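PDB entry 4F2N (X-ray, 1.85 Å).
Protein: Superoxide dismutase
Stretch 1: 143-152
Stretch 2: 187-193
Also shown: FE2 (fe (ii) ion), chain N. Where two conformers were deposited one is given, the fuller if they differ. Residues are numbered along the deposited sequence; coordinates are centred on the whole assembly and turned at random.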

# COMPACT_ATOMS: atom_id res chain seq x y z
N SER B 143 -5.27 -21.44 1.50
CA SER B 143 -5.62 -20.65 0.30
C SER B 143 -5.79 -19.16 0.61
O SER B 143 -5.38 -18.28 -0.20
CB SER B 143 -6.92 -21.18 -0.32
OG SER B 143 -6.74 -22.52 -0.73
N PHE B 144 -6.39 -18.88 1.76
CA PHE B 144 -6.71 -17.49 2.14
C PHE B 144 -5.40 -16.77 2.47
O PHE B 144 -5.17 -15.69 2.00
CB PHE B 144 -7.72 -17.43 3.32
CG PHE B 144 -8.11 -16.02 3.72
CD1 PHE B 144 -9.31 -15.45 3.26
CD2 PHE B 144 -7.31 -15.26 4.59
CE1 PHE B 144 -9.68 -14.13 3.63
CE2 PHE B 144 -7.68 -13.95 4.97
CZ PHE B 144 -8.87 -13.39 4.50
N GLN B 145 -4.55 -17.40 3.28
CA GLN B 145 -3.24 -16.82 3.58
C GLN B 145 -2.41 -16.53 2.35
O GLN B 145 -1.73 -15.51 2.29
CB GLN B 145 -2.44 -17.74 4.50
CG GLN B 145 -2.99 -17.79 5.91
CD GLN B 145 -2.49 -19.00 6.66
OE1 GLN B 145 -3.22 -19.60 7.43
NE2 GLN B 145 -1.26 -19.41 6.39
N GLN B 146 -2.45 -17.46 1.38
CA GLN B 146 -1.70 -17.33 0.14
C GLN B 146 -2.18 -16.13 -0.68
O GLN B 146 -1.39 -15.36 -1.21
CB GLN B 146 -1.78 -18.63 -0.65
CG GLN B 146 -1.34 -18.55 -2.11
CD GLN B 146 -1.34 -19.89 -2.77
OE1 GLN B 146 -1.31 -20.93 -2.10
NE2 GLN B 146 -1.40 -19.90 -4.10
N ALA B 147 -3.50 -15.98 -0.79
CA ALA B 147 -4.04 -14.83 -1.53
C ALA B 147 -3.63 -13.50 -0.85
O ALA B 147 -3.29 -12.52 -1.53
CB ALA B 147 -5.56 -14.93 -1.69
N GLY B 148 -3.67 -13.47 0.48
CA GLY B 148 -3.25 -12.25 1.20
C GLY B 148 -1.77 -11.93 1.00
O GLY B 148 -1.39 -10.78 0.82
N VAL B 149 -0.93 -12.96 1.07
CA VAL B 149 0.52 -12.79 0.86
C VAL B 149 0.80 -12.24 -0.54
O VAL B 149 1.63 -11.34 -0.72
CB VAL B 149 1.25 -14.13 1.05
CG1 VAL B 149 2.66 -14.07 0.46
CG2 VAL B 149 1.32 -14.44 2.54
N ASN B 150 0.08 -12.78 -1.52
CA ASN B 150 0.29 -12.45 -2.92
C ASN B 150 -0.38 -11.16 -3.38
O ASN B 150 -0.22 -10.79 -4.52
CB ASN B 150 -0.20 -13.59 -3.79
CG ASN B 150 0.66 -14.83 -3.69
OD1 ASN B 150 1.82 -14.77 -3.30
ND2 ASN B 150 0.10 -15.94 -4.10
N ASN B 151 -1.14 -10.51 -2.51
CA ASN B 151 -1.85 -9.30 -2.91
C ASN B 151 -0.85 -8.13 -2.99
O ASN B 151 -0.47 -7.58 -1.95
CB ASN B 151 -2.97 -8.97 -1.93
CG ASN B 151 -3.97 -8.01 -2.50
OD1 ASN B 151 -4.07 -7.87 -3.70
ND2 ASN B 151 -4.76 -7.40 -1.65
N PHE B 152 -0.42 -7.78 -4.20
CA PHE B 152 0.70 -6.83 -4.34
C PHE B 152 0.26 -5.45 -3.90
O PHE B 152 -0.76 -4.94 -4.37
CB PHE B 152 1.19 -6.75 -5.80
CG PHE B 152 2.45 -5.95 -5.98
CD1 PHE B 152 3.65 -6.41 -5.46
CD2 PHE B 152 2.44 -4.76 -6.66
CE1 PHE B 152 4.83 -5.68 -5.63
CE2 PHE B 152 3.61 -4.02 -6.84
CZ PHE B 152 4.80 -4.48 -6.31
N ILE B 187 -18.21 -11.96 4.05
CA ILE B 187 -18.49 -12.54 5.36
C ILE B 187 -17.27 -12.50 6.26
O ILE B 187 -17.40 -12.66 7.47
CB ILE B 187 -19.13 -13.97 5.29
CG1 ILE B 187 -18.09 -15.02 4.88
CG2 ILE B 187 -20.35 -13.98 4.37
CD1 ILE B 187 -18.62 -16.45 4.86
N PHE B 188 -16.09 -12.26 5.68
CA PHE B 188 -14.83 -12.13 6.43
C PHE B 188 -13.81 -11.35 5.61
O PHE B 188 -13.81 -11.43 4.36
CB PHE B 188 -14.25 -13.51 6.76
CG PHE B 188 -12.93 -13.42 7.51
CD1 PHE B 188 -12.89 -12.85 8.79
CD2 PHE B 188 -11.73 -13.82 6.91
CE1 PHE B 188 -11.69 -12.70 9.47
CE2 PHE B 188 -10.52 -13.71 7.61
CZ PHE B 188 -10.51 -13.14 8.89
N THR B 189 -12.99 -10.54 6.27
CA THR B 189 -11.89 -9.84 5.59
C THR B 189 -10.62 -9.79 6.43
O THR B 189 -10.69 -9.83 7.67
CB THR B 189 -12.29 -8.39 5.15
OG1 THR B 189 -11.36 -7.93 4.16
CG2 THR B 189 -12.23 -7.40 6.31
N ALA B 190 -9.47 -9.70 5.76
CA ALA B 190 -8.20 -9.39 6.43
C ALA B 190 -7.62 -8.19 5.72
O ALA B 190 -7.49 -8.17 4.48
CB ALA B 190 -7.23 -10.57 6.34
N ASP B 191 -7.31 -7.16 6.49
CA ASP B 191 -6.63 -5.97 5.95
C ASP B 191 -5.17 -6.35 5.67
O ASP B 191 -4.49 -6.84 6.58
CB ASP B 191 -6.66 -4.87 7.04
CG ASP B 191 -6.21 -3.51 6.55
OD1 ASP B 191 -5.81 -3.37 5.37
OD2 ASP B 191 -6.28 -2.54 7.36
N VAL B 192 -4.70 -6.18 4.43
CA VAL B 192 -3.27 -6.39 4.17
C VAL B 192 -2.57 -5.12 3.66
O VAL B 192 -1.49 -5.19 3.07
CB VAL B 192 -2.97 -7.61 3.28
CG1 VAL B 192 -3.40 -8.91 3.97
CG2 VAL B 192 -3.73 -7.49 1.98
N TRP B 193 -3.16 -3.95 3.91
CA TRP B 193 -2.34 -2.73 3.94
C TRP B 193 -1.24 -2.96 4.93
O TRP B 193 -1.49 -3.57 5.99
CB TRP B 193 -3.17 -1.53 4.39
CG TRP B 193 -4.07 -0.96 3.30
CD1 TRP B 193 -5.13 -1.57 2.65
CD2 TRP B 193 -4.06 0.42 2.84
NE1 TRP B 193 -5.75 -0.70 1.77
CE2 TRP B 193 -5.14 0.53 1.83
CE3 TRP B 193 -3.26 1.55 3.11
CZ2 TRP B 193 -5.39 1.72 1.15
CZ3 TRP B 193 -3.53 2.75 2.42
CH2 TRP B 193 -4.58 2.83 1.47
FE FE2 N . -6.25 -0.61 7.52
O HOH W 1 -6.45 -0.44 5.28

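No hydrogen bond crosses between these two stretches; a helix and the loop after it lie against a strand and the loop after it through packing alone. The contact is modest, burying 237 Å² counted over both sides, and it rests on van der Waals packing. It illustrates a general principle: a helix can be seated against a strand by a few well-placed apolar groups, while the helix keeps its own backbone hydrogen bonds.

The helix, which begins earlier in the chain, crosses the strand 188-191 at -39°, with the axes 10.2 Å apart at their closest. Its own bonding follows the usual i to i+4 pattern, as in Gly148 N to Phe144 O at 3.1 Å and Asn150 N to Gln146 O at 3.0 Å. The next bond, from Asn151 N to Gly148 O, spans three residues and is weak at 3.4 Å.

One face of the helix does the work. Phe144 and Gly148, four residues and about one turn apart, both present themselves to the second stretch, whereas Val149 points away. Phe144 contributes the largest covered area. Its CZ lies 3.5 Å from CE2 of Phe188, and the two rings meet obliquely, their centroids 5.4 Å apart and their planes at 44°. The edge of the same ring meets the strand further along, where Phe144 CE2 approaches Ala190 CB at 3.7 Å. The alternation of a strand explains the spacing: Phe188 and Ala190 point toward the helix, while Thr189 between them points away.

Where the strand gives way to loop, the backbones come nearer. The CA atoms of Gly148 and Val192 are 6.6 Å apart, and the absence of a side chain at Gly148 leaves Val192 beside the bare helix backbone, its CG1 4.2 Å from Gly148 O. An ideal CB on the glycine would lie 3.7 Å from that same CG1. Val192 also reaches Asn151, with its CG2 3.8 Å from Asn151 ND2; this is simple packing, and the amide nitrogen finds its hydrogen bond elsewhere in the structure.

Asp191, out of reach of the helix, serves the iron instead. Its OD2 binds FE2 at 1.9 Å, while Asp191 OD1 accepts a 3.1 Å hydrogen bond from Trp193 N and a weak one, 3.0 Å, from the water oxygen that also binds the iron. At the end of the strand, adjacent residues differ: Val192 packs on the first stretch and Asp191 binds the iron of this superoxide dismutase.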